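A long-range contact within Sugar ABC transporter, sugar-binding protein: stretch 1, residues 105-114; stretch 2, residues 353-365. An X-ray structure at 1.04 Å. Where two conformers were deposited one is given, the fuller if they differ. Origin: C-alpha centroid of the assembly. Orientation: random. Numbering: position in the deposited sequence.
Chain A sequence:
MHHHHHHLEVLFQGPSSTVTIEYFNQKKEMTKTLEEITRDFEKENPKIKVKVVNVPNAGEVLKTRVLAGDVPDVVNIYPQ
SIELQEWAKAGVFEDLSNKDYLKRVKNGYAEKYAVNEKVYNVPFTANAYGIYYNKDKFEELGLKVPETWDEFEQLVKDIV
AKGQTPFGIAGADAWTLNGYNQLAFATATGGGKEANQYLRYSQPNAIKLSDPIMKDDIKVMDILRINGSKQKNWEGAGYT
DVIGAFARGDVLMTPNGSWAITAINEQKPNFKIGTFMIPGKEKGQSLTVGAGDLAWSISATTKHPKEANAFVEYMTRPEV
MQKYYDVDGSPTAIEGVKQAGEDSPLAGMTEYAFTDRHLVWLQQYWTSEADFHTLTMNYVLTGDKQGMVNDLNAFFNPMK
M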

# COMPACT_ATOMS: atom_id res chain seq x y z
N VAL A 105 -8.81 -13.03 9.79
CA VAL A 105 -8.40 -11.67 9.32
C VAL A 105 -8.93 -10.67 10.34
O VAL A 105 -10.09 -10.75 10.74
CB VAL A 105 -8.96 -11.42 7.96
CG1 VAL A 105 -8.56 -9.98 7.46
CG2 VAL A 105 -8.45 -12.47 6.94
N LYS A 106 -8.12 -9.71 10.70
CA LYS A 106 -8.56 -8.63 11.63
C LYS A 106 -9.88 -8.03 11.32
O LYS A 106 -10.24 -7.79 10.15
CB LYS A 106 -7.47 -7.56 11.67
CG LYS A 106 -6.27 -8.13 12.41
CD LYS A 106 -5.06 -7.23 12.46
CE LYS A 106 -3.84 -8.02 12.97
NZ LYS A 106 -2.54 -7.35 12.81
N ASN A 107 -10.60 -7.73 12.40
CA ASN A 107 -11.98 -7.22 12.34
C ASN A 107 -12.10 -6.15 11.26
O ASN A 107 -11.39 -5.15 11.28
CB ASN A 107 -12.30 -6.59 13.66
CG ASN A 107 -12.63 -7.54 14.73
OD1 ASN A 107 -12.70 -8.75 14.48
ND2 ASN A 107 -12.92 -7.04 15.91
N GLY A 108 -13.08 -6.33 10.38
CA GLY A 108 -13.45 -5.24 9.45
C GLY A 108 -12.54 -5.08 8.25
O GLY A 108 -12.92 -4.37 7.31
N TYR A 109 -11.40 -5.77 8.20
CA TYR A 109 -10.47 -5.43 7.16
C TYR A 109 -10.79 -6.05 5.80
O TYR A 109 -10.75 -5.37 4.79
CB TYR A 109 -9.03 -5.73 7.58
CG TYR A 109 -8.05 -5.09 6.62
CD1 TYR A 109 -7.95 -3.69 6.59
CD2 TYR A 109 -7.33 -5.75 5.63
CE1 TYR A 109 -7.21 -3.01 5.71
CE2 TYR A 109 -6.48 -5.08 4.71
CZ TYR A 109 -6.44 -3.70 4.78
OH TYR A 109 -5.71 -3.05 3.80
N ALA A 110 -11.09 -7.35 5.76
CA ALA A 110 -11.45 -8.00 4.50
C ALA A 110 -12.63 -7.29 3.87
O ALA A 110 -12.75 -7.22 2.66
CB ALA A 110 -11.68 -9.46 4.67
N GLU A 111 -13.57 -6.82 4.71
CA GLU A 111 -14.80 -6.21 4.31
C GLU A 111 -14.57 -4.89 3.55
O GLU A 111 -15.46 -4.44 2.77
CB GLU A 111 -15.69 -5.96 5.51
CG GLU A 111 -16.17 -7.17 6.24
CD GLU A 111 -15.29 -7.80 7.28
OE1 GLU A 111 -14.10 -7.48 7.40
OE2 GLU A 111 -15.85 -8.63 8.08
N LYS A 112 -13.41 -4.27 3.70
CA LYS A 112 -13.08 -3.06 2.97
C LYS A 112 -12.94 -3.24 1.51
O LYS A 112 -12.85 -2.26 0.76
CB LYS A 112 -11.86 -2.41 3.55
CG LYS A 112 -12.16 -1.95 4.96
CD LYS A 112 -11.12 -1.13 5.56
CE LYS A 112 -11.52 -0.80 7.04
NZ LYS A 112 -10.57 -0.02 7.72
N TYR A 113 -12.89 -4.52 1.06
CA TYR A 113 -12.80 -4.88 -0.34
C TYR A 113 -14.01 -5.67 -0.78
O TYR A 113 -14.00 -6.24 -1.88
CB TYR A 113 -11.50 -5.62 -0.63
CG TYR A 113 -10.30 -4.94 -0.10
CD1 TYR A 113 -9.65 -3.96 -0.82
CD2 TYR A 113 -9.78 -5.27 1.12
CE1 TYR A 113 -8.44 -3.39 -0.30
CE2 TYR A 113 -8.61 -4.72 1.65
CZ TYR A 113 -7.95 -3.77 0.90
OH TYR A 113 -6.76 -3.22 1.26
N ALA A 114 -15.05 -5.72 0.04
CA ALA A 114 -16.26 -6.49 -0.32
C ALA A 114 -16.85 -5.94 -1.61
O ALA A 114 -16.77 -4.75 -1.87
CB ALA A 114 -17.33 -6.46 0.84
N ALA A 353 -2.06 -0.07 11.75
CA ALA A 353 -2.40 -0.90 10.59
C ALA A 353 -3.69 -1.68 10.86
O ALA A 353 -3.95 -2.11 11.98
CB ALA A 353 -1.28 -1.87 10.22
N PHE A 354 -4.55 -1.75 9.83
CA PHE A 354 -5.77 -2.54 9.81
C PHE A 354 -6.86 -1.95 10.67
O PHE A 354 -7.87 -2.65 10.93
CB PHE A 354 -5.52 -4.05 10.10
CG PHE A 354 -4.42 -4.58 9.23
CD1 PHE A 354 -4.53 -4.71 7.86
CD2 PHE A 354 -3.23 -4.92 9.79
CE1 PHE A 354 -3.46 -5.13 7.09
CE2 PHE A 354 -2.17 -5.31 9.07
CZ PHE A 354 -2.29 -5.45 7.68
N THR A 355 -6.71 -0.71 11.09
CA THR A 355 -7.72 -0.00 11.86
C THR A 355 -8.36 1.08 11.00
O THR A 355 -7.98 1.22 9.82
CB THR A 355 -7.11 0.62 13.10
OG1 THR A 355 -6.38 1.85 12.71
CG2 THR A 355 -6.24 -0.27 13.93
N ASP A 356 -9.15 1.99 11.62
CA ASP A 356 -9.82 3.09 10.91
C ASP A 356 -8.79 4.04 10.38
O ASP A 356 -9.03 4.77 9.41
CB ASP A 356 -11.04 3.72 11.64
CG ASP A 356 -10.77 4.16 13.00
OD1 ASP A 356 -9.61 4.22 13.40
OD2 ASP A 356 -11.81 4.48 13.69
N ARG A 357 -7.61 3.99 10.93
CA ARG A 357 -6.59 4.94 10.55
C ARG A 357 -5.68 4.47 9.45
O ARG A 357 -4.78 5.18 9.08
CB ARG A 357 -5.79 5.38 11.77
CG ARG A 357 -6.68 6.15 12.77
CD ARG A 357 -6.04 6.38 14.12
NE ARG A 357 -4.91 7.30 14.08
CZ ARG A 357 -4.29 7.71 15.15
NH1 ARG A 357 -4.58 7.23 16.36
NH2 ARG A 357 -3.31 8.55 15.09
N HIS A 358 -5.97 3.30 8.86
CA HIS A 358 -5.21 2.71 7.76
C HIS A 358 -6.13 2.61 6.55
O HIS A 358 -6.73 1.57 6.29
CB HIS A 358 -4.67 1.36 8.15
CG HIS A 358 -3.80 0.66 7.13
ND1 HIS A 358 -3.53 -0.67 7.34
CD2 HIS A 358 -3.16 1.05 6.01
CE1 HIS A 358 -2.71 -1.01 6.34
NE2 HIS A 358 -2.51 -0.02 5.51
N LEU A 359 -6.16 3.68 5.79
CA LEU A 359 -7.10 3.83 4.70
C LEU A 359 -6.74 2.92 3.56
O LEU A 359 -5.59 2.65 3.35
CB LEU A 359 -6.97 5.26 4.25
CG LEU A 359 -7.81 6.26 5.00
CD1 LEU A 359 -7.58 6.27 6.48
CD2 LEU A 359 -7.60 7.63 4.43
N VAL A 360 -7.74 2.48 2.76
CA VAL A 360 -7.44 1.84 1.48
C VAL A 360 -7.10 2.98 0.50
O VAL A 360 -7.75 4.04 0.46
CB VAL A 360 -8.59 1.02 0.97
CG1 VAL A 360 -8.27 0.41 -0.37
CG2 VAL A 360 -8.94 -0.10 1.98
N TRP A 361 -6.10 2.75 -0.36
CA TRP A 361 -5.71 3.66 -1.43
C TRP A 361 -6.98 4.21 -2.08
O TRP A 361 -7.91 3.48 -2.47
CB TRP A 361 -4.91 2.90 -2.49
CG TRP A 361 -3.53 2.54 -2.07
CD1 TRP A 361 -3.01 1.30 -1.85
CD2 TRP A 361 -2.42 3.42 -1.87
NE1 TRP A 361 -1.69 1.35 -1.49
CE2 TRP A 361 -1.30 2.66 -1.49
CE3 TRP A 361 -2.27 4.81 -2.03
CZ2 TRP A 361 -0.06 3.29 -1.21
CZ3 TRP A 361 -1.07 5.39 -1.83
CH2 TRP A 361 0.01 4.66 -1.38
N LEU A 362 -6.99 5.55 -2.33
CA LEU A 362 -8.16 6.18 -2.88
C LEU A 362 -8.51 5.72 -4.29
O LEU A 362 -9.65 5.74 -4.68
CB LEU A 362 -8.03 7.70 -2.83
CG LEU A 362 -7.86 8.31 -1.46
CD1 LEU A 362 -7.73 9.84 -1.60
CD2 LEU A 362 -8.98 7.98 -0.52
N GLN A 363 -7.46 5.29 -5.00
CA GLN A 363 -7.65 4.85 -6.42
C GLN A 363 -8.42 3.52 -6.48
O GLN A 363 -8.75 3.12 -7.60
CB GLN A 363 -6.35 4.80 -7.20
CG GLN A 363 -5.39 3.70 -6.82
CD GLN A 363 -4.39 4.06 -5.77
OE1 GLN A 363 -4.60 5.04 -5.05
NE2 GLN A 363 -3.35 3.29 -5.56
N GLN A 364 -8.75 2.91 -5.36
CA GLN A 364 -9.80 1.86 -5.35
C GLN A 364 -10.99 2.28 -6.19
O GLN A 364 -11.63 1.45 -6.78
CB GLN A 364 -10.15 1.56 -3.89
CG GLN A 364 -11.19 0.44 -3.72
CD GLN A 364 -11.50 0.11 -2.30
OE1 GLN A 364 -11.74 -1.13 -2.01
NE2 GLN A 364 -11.39 1.01 -1.39
N TYR A 365 -11.31 3.59 -6.11
CA TYR A 365 -12.54 4.14 -6.72
C TYR A 365 -12.25 5.17 -7.84
O TYR A 365 -13.08 6.00 -8.13
CB TYR A 365 -13.49 4.69 -5.69
CG TYR A 365 -13.98 3.61 -4.77
CD1 TYR A 365 -14.77 2.59 -5.26
CD2 TYR A 365 -13.62 3.59 -3.43
CE1 TYR A 365 -15.19 1.63 -4.44
CE2 TYR A 365 -14.06 2.58 -2.60
CZ TYR A 365 -14.84 1.62 -3.10
OH TYR A 365 -15.27 0.60 -2.25
O HOH W 1 -10.22 -2.96 9.54
O HOH W 2 -9.23 -4.32 12.74
O HOH W 3 -5.65 -0.40 4.04
O HOH W 4 -7.83 -0.58 7.85

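Residues 105-114 and 353-365 lie at least 243 positions apart in sequence at every point where they touch, yet together they bury 494 Å². Neither stretch pairs with the other as a strand. The first folds through a loop into a short 3-10 segment (110-112), with Lys112 N bonded to Tyr109 O; the second makes a type I turn from Thr355 to His358, then runs extended toward Val360. The closest CA atoms are those of Tyr109 and Phe354, 6.1 Å apart, and the spacing opens to 7.6 Å between the CA atoms of Lys112 and Val360.

Aromatic and apolar packing forms the dry part of the contact. Phe354, the residue most covered by the opposing stretch, directs its ring edge at the face of Tyr109; the planes meet at 83° with centroids 4.8 Å apart, and Phe354 CD1 lies 3.7 Å from Tyr109 CD2. This arrangement places the weakly positive ring hydrogens of Phe354 against the tyrosine π cloud. Farther along, Val360 CG1 packs 3.8 Å from Tyr113 CE1, while Val360 CG2 approaches Lys112 CB at 4.0 Å, so the aliphatic base of the lysine joins the apolar surface.

Two internal hydrogen bonds brace these groups: Tyr113 OH donates to Tyr109 OH (2.8 Å), and Phe354 N donates to His358 ND1 (2.9 Å), tying the histidine ring across its turn.

Polar linkage between the stretches runs largely through water. The carbonyls Asn107 O and Phe354 O, both acceptors, cannot bond directly; waters 1 and 2 each donate to both, water 2 at 2.7 Å from Asn107 O and 2.8 Å from Phe354 O. The extended side chain of Lys112 carries NZ to water 4 (2.8 Å), which passes its own protons to Thr355 O (2.7 Å) and His358 O (2.9 Å), connecting the ammonium group to the turn.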